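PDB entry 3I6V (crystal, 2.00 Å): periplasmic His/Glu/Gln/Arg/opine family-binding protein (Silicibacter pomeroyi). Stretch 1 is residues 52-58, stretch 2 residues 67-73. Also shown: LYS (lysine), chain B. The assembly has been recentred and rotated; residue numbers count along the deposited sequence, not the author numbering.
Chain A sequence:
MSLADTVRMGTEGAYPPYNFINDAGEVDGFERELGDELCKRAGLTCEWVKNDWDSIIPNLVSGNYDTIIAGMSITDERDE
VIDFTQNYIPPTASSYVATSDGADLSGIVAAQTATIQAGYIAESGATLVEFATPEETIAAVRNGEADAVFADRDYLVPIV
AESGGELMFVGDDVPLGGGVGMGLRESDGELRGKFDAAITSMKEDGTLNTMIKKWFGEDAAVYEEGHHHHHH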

ATOM      1  N   ASP A  52       7.974  -0.867  10.444  1.00 24.89           N
ATOM      2  CA  ASP A  52       8.279   0.156   9.445  1.00 25.40           C
ATOM      3  C   ASP A  52       8.386  -0.528   8.060  1.00 24.37           C
ATOM      4  O   ASP A  52       8.794  -1.704   7.942  1.00 21.81           O
ATOM      5  N   TRP A  53       8.038   0.243   7.041  1.00 23.67           N
ATOM      6  CA  TRP A  53       8.061  -0.222   5.655  1.00 23.81           C
ATOM      7  C   TRP A  53       9.435  -0.715   5.213  1.00 24.58           C
ATOM      8  O   TRP A  53       9.534  -1.794   4.628  1.00 23.28           O
ATOM      9  N   ASP A  54      10.496   0.039   5.535  1.00 25.65           N
ATOM     10  CA  ASP A  54      11.874  -0.298   5.114  1.00 28.01           C
ATOM     11  C   ASP A  54      12.282  -1.722   5.468  1.00 27.49           C
ATOM     12  O   ASP A  54      12.992  -2.397   4.702  1.00 28.91           O
ATOM     13  N   SER A  55      11.811  -2.206   6.605  1.00 24.85           N
ATOM     14  CA  SER A  55      12.250  -3.513   7.054  1.00 23.23           C
ATOM     15  C   SER A  55      11.079  -4.534   7.101  1.00 22.01           C
ATOM     16  O   SER A  55      11.227  -5.582   7.697  1.00 21.98           O
ATOM     17  N   ILE A  56       9.930  -4.233   6.479  1.00 20.68           N
ATOM     18  CA  ILE A  56       8.741  -5.087   6.639  1.00 20.40           C
ATOM     19  C   ILE A  56       8.930  -6.476   5.998  1.00 20.51           C
ATOM     20  O   ILE A  56       8.413  -7.479   6.513  1.00 20.47           O
ATOM     21  N   ILE A  57       9.689  -6.541   4.908  1.00 19.82           N
ATOM     22  CA  ILE A  57       9.981  -7.829   4.297  1.00 19.99           C
ATOM     23  C   ILE A  57      11.018  -8.622   5.125  1.00 21.03           C
ATOM     24  O   ILE A  57      10.737  -9.750   5.491  1.00 21.08           O
ATOM     25  N   PRO A  58      12.207  -8.045   5.416  1.00 22.06           N
ATOM     26  CA  PRO A  58      13.177  -8.850   6.222  1.00 22.94           C
ATOM     27  C   PRO A  58      12.617  -9.303   7.562  1.00 22.79           C
ATOM     28  O   PRO A  58      12.891 -10.428   7.990  1.00 23.97           O
ATOM     29  N   THR A  67       2.428 -12.426   8.352  1.00 19.63           N
ATOM     30  CA  THR A  67       1.935 -11.927   7.074  1.00 20.32           C
ATOM     31  C   THR A  67       2.306 -10.461   6.902  1.00 20.25           C
ATOM     32  O   THR A  67       2.575  -9.757   7.899  1.00 20.37           O
ATOM     33  N   ILE A  68       2.322  -9.998   5.655  1.00 19.40           N
ATOM     34  CA  ILE A  68       2.366  -8.558   5.377  1.00 20.42           C
ATOM     35  C   ILE A  68       1.049  -8.176   4.724  1.00 20.82           C
ATOM     36  O   ILE A  68       0.699  -8.752   3.701  1.00 19.96           O
ATOM     37  N   ILE A  69       0.294  -7.265   5.346  1.00 20.74           N
ATOM     38  CA  ILE A  69      -0.914  -6.744   4.740  1.00 21.74           C
ATOM     39  C   ILE A  69      -0.792  -5.217   4.898  1.00 22.99           C
ATOM     40  O   ILE A  69      -1.092  -4.655   5.961  1.00 23.02           O
ATOM     41  N   ALA A  70      -0.251  -4.570   3.868  1.00 22.02           N
ATOM     42  CA  ALA A  70       0.330  -3.231   4.023  1.00 21.80           C
ATOM     43  C   ALA A  70       0.403  -2.529   2.673  1.00 22.19           C
ATOM     44  O   ALA A  70       1.426  -1.925   2.332  1.00 24.27           O
ATOM     45  N   GLY A  71      -0.675  -2.623   1.900  1.00 21.91           N
ATOM     46  CA  GLY A  71      -0.750  -2.000   0.560  1.00 21.83           C
ATOM     47  C   GLY A  71       0.392  -2.377  -0.382  1.00 21.04           C
ATOM     48  O   GLY A  71       0.783  -1.574  -1.221  1.00 21.54           O
ATOM     49  N   MET A  72       0.909  -3.601  -0.249  1.00 20.46           N
ATOM     50  CA  MET A  72       2.127  -4.041  -0.981  1.00 19.82           C
ATOM     51  C   MET A  72       1.700  -4.650  -2.323  1.00 19.58           C
ATOM     52  O   MET A  72       0.970  -5.635  -2.324  1.00 19.55           O
ATOM     53  N   SER A  73       2.159  -4.065  -3.428  1.00 18.77           N
ATOM     54  CA  SER A  73       1.913  -4.612  -4.750  1.00 19.54           C
ATOM     55  C   SER A  73       2.628  -5.931  -4.956  1.00 18.86           C
ATOM     56  O   SER A  73       3.789  -6.111  -4.532  1.00 18.31           O
TER

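A ligand-binding segment often has two tasks, offering polar backbone groups to the ligand while anchoring itself to the protein through apolar side chains. The lysine-bound structure of this periplasmic binding protein gives a compact example. Residues 67-73 pack against residues 52-58 without a single hydrogen bond between them; the contact buries 311 Å² of surface, summed over both sides, mostly through apolar side chains packing on one another and on two backbone carbonyls.

The second stretch begins as a strand, and T67, with chi1 in the p well, lies beyond the reach of the first. Contact starts at I68, whose CA-to-CB bond points toward the neighbouring segment. Its m,t rotamer extends the chain so that CD1 comes to 3.4 Å from the backbone O of I56 and 3.9 Å from CG1 of I57. I56 also points toward its partner, and in its t,t rotamer it brings CG1 to 4.1 Å from CG1 of I68. The two isoleucines thus meet where the backbones run close, with their CA atoms 7.4 Å apart. I69 illustrates the alternation expected of an extended chain: its CA-to-CB bond points away, and its t,t side chain takes no part in the contact.

At A70 the direction returns toward the first stretch, but the side chain is a single methyl. The gap is filled from the other side, where I56 places CD1 3.9 Å from CB of A70 and W53 brings CZ3 to 4.1 Å from the same atom. W53 leaves its backbone sideways, yet with chi1 in t and chi2 at -97° the indole reaches across to close the distance. Its CZ3 also lies 3.2 Å from the backbone O of A70, a close approach at an oblique angle to the ring.

G71 contributes almost nothing to the packing, and its positive phi by itself favours glycine. Its carbonyl serves the ligand instead: the lysine N donates a hydrogen bond to G71 O at 3.0 Å.

M72 is the second long reach. Its CB also sets off sideways, but chi1 and chi2 are both t and chi3 is m, carrying the terminal methyl into a pocket formed by three residues. CE lies 3.6 Å from CG1 of I57, 3.8 Å from CG2 of I56 and 3.7 Å from CH2 of W53. I57, in the m,t rotamer, likewise starts sideways and ends nearer, so that its CG1 touches both M72 and I68.

S73 leaves the packing and completes the polar account. Its N donates to the lysine O at 2.8 Å with an angle of 164°, while its OG, on an m rotamer, accepts from the lysine N at 2.9 Å. The ligand also meets the apolar contact directly, since its CE lies over one face of the W53 ring, 3.7 Å from CZ3. W53 therefore joins the two tasks, packing against A70 and M72 while lining the bound lysine, and its NE1 is hydrogen-bonded elsewhere in the structure.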

ATOM      1  CB  ASP A  52       9.615   0.888   9.741  1.00 26.61           C
ATOM      2  CG  ASP A  52       9.579   1.727  11.054  1.00 30.06           C
ATOM      3  OD1 ASP A  52      10.662   2.043  11.565  1.00 37.38           O
ATOM      4  OD2 ASP A  52       8.493   2.055  11.570  1.00 34.27           O
ATOM      5  CB  TRP A  53       7.542   0.873   4.722  1.00 23.45           C
ATOM      6  CG  TRP A  53       7.529   0.421   3.285  1.00 24.45           C
ATOM      7  CD1 TRP A  53       8.491   0.670   2.348  1.00 24.66           C
ATOM      8  CD2 TRP A  53       6.558  -0.429   2.658  1.00 22.99           C
ATOM      9  NE1 TRP A  53       8.157   0.065   1.156  1.00 24.48           N
ATOM     10  CE2 TRP A  53       6.971  -0.611   1.318  1.00 24.68           C
ATOM     11  CE3 TRP A  53       5.345  -1.018   3.090  1.00 24.68           C
ATOM     12  CZ2 TRP A  53       6.228  -1.367   0.398  1.00 21.69           C
ATOM     13  CZ3 TRP A  53       4.598  -1.769   2.176  1.00 22.35           C
ATOM     14  CH2 TRP A  53       5.038  -1.930   0.844  1.00 19.92           C
ATOM     15  CB  ASP A  54      12.905   0.663   5.737  1.00 30.11           C
ATOM     16  CG  ASP A  54      12.737   2.107   5.250  1.00 37.00           C
ATOM     17  OD1 ASP A  54      11.879   2.340   4.371  1.00 41.65           O
ATOM     18  OD2 ASP A  54      13.453   3.029   5.756  1.00 43.31           O
ATOM     19  CB  SER A  55      12.893  -3.358   8.460  1.00 22.71           C
ATOM     20  OG  SER A  55      11.919  -2.844   9.377  1.00 23.65           O
ATOM     21  CB  ILE A  56       7.434  -4.374   6.161  1.00 20.41           C
ATOM     22  CG1 ILE A  56       6.206  -5.000   6.814  1.00 21.83           C
ATOM     23  CG2 ILE A  56       7.365  -4.270   4.585  1.00 18.91           C
ATOM     24  CD1 ILE A  56       4.975  -4.050   6.823  1.00 21.52           C
ATOM     25  CB  ILE A  57      10.329  -7.729   2.796  1.00 19.58           C
ATOM     26  CG1 ILE A  57       9.065  -7.384   1.983  1.00 20.44           C
ATOM     27  CG2 ILE A  57      10.931  -9.067   2.293  1.00 19.94           C
ATOM     28  CD1 ILE A  57       9.311  -7.297   0.421  1.00 22.64           C
ATOM     29  CB  PRO A  58      14.371  -7.891   6.449  1.00 24.21           C
ATOM     30  CG  PRO A  58      14.196  -6.757   5.525  1.00 24.23           C
ATOM     31  CD  PRO A  58      12.812  -6.820   4.865  1.00 22.40           C
ATOM     32  CB  THR A  67       0.387 -12.026   6.943  1.00 20.62           C
ATOM     33  OG1 THR A  67      -0.217 -11.023   7.786  1.00 23.01           O
ATOM     34  CG2 THR A  67      -0.144 -13.397   7.339  1.00 19.81           C
ATOM     35  CB  ILE A  68       3.543  -8.190   4.458  1.00 19.53           C
ATOM     36  CG1 ILE A  68       4.868  -8.473   5.170  1.00 20.47           C
ATOM     37  CG2 ILE A  68       3.468  -6.707   4.024  1.00 20.96           C
ATOM     38  CD1 ILE A  68       6.086  -8.342   4.226  1.00 20.40           C
ATOM     39  CB  ILE A  69      -2.195  -7.366   5.363  1.00 22.42           C
ATOM     40  CG1 ILE A  69      -3.468  -6.871   4.660  1.00 22.99           C
ATOM     41  CG2 ILE A  69      -2.235  -7.187   6.924  1.00 24.12           C
ATOM     42  CD1 ILE A  69      -4.769  -7.577   5.187  1.00 25.07           C
ATOM     43  CB  ALA A  70       1.766  -3.336   4.661  1.00 20.66           C
ATOM     44  CB  MET A  72       2.891  -5.110  -0.182  1.00 18.15           C
ATOM     45  CG  MET A  72       4.273  -5.584  -0.829  1.00 18.14           C
ATOM     46  SD  MET A  72       5.237  -6.712   0.193  1.00 10.30           S
ATOM     47  CE  MET A  72       6.054  -5.508   1.210  1.00 24.43           C
ATOM     48  CB  SER A  73       2.402  -3.637  -5.823  1.00 20.22           C
ATOM     49  OG  SER A  73       1.575  -2.467  -5.821  1.00 19.84           O
TER
HETATM   50  N   LYS B   1       1.899  -0.487  -3.760  1.00 19.25           N
HETATM   51  CA  LYS B   1       3.248   0.167  -3.815  1.00 19.15           C
HETATM   52  C   LYS B   1       4.353  -0.848  -3.623  1.00 19.85           C
HETATM   53  O   LYS B   1       4.048  -2.004  -3.297  1.00 20.69           O
HETATM   54  CB  LYS B   1       3.356   1.278  -2.741  1.00 18.75           C
HETATM   55  CG  LYS B   1       3.344   0.784  -1.294  1.00 17.98           C
HETATM   56  CD  LYS B   1       3.380   2.005  -0.312  1.00 20.74           C
HETATM   57  CE  LYS B   1       3.454   1.578   1.200  1.00 20.73           C
HETATM   58  NZ  LYS B   1       3.374   2.830   2.112  1.00 20.25           N
HETATM   59  OXT LYS B   1       5.565  -0.521  -3.769  1.00 20.47           O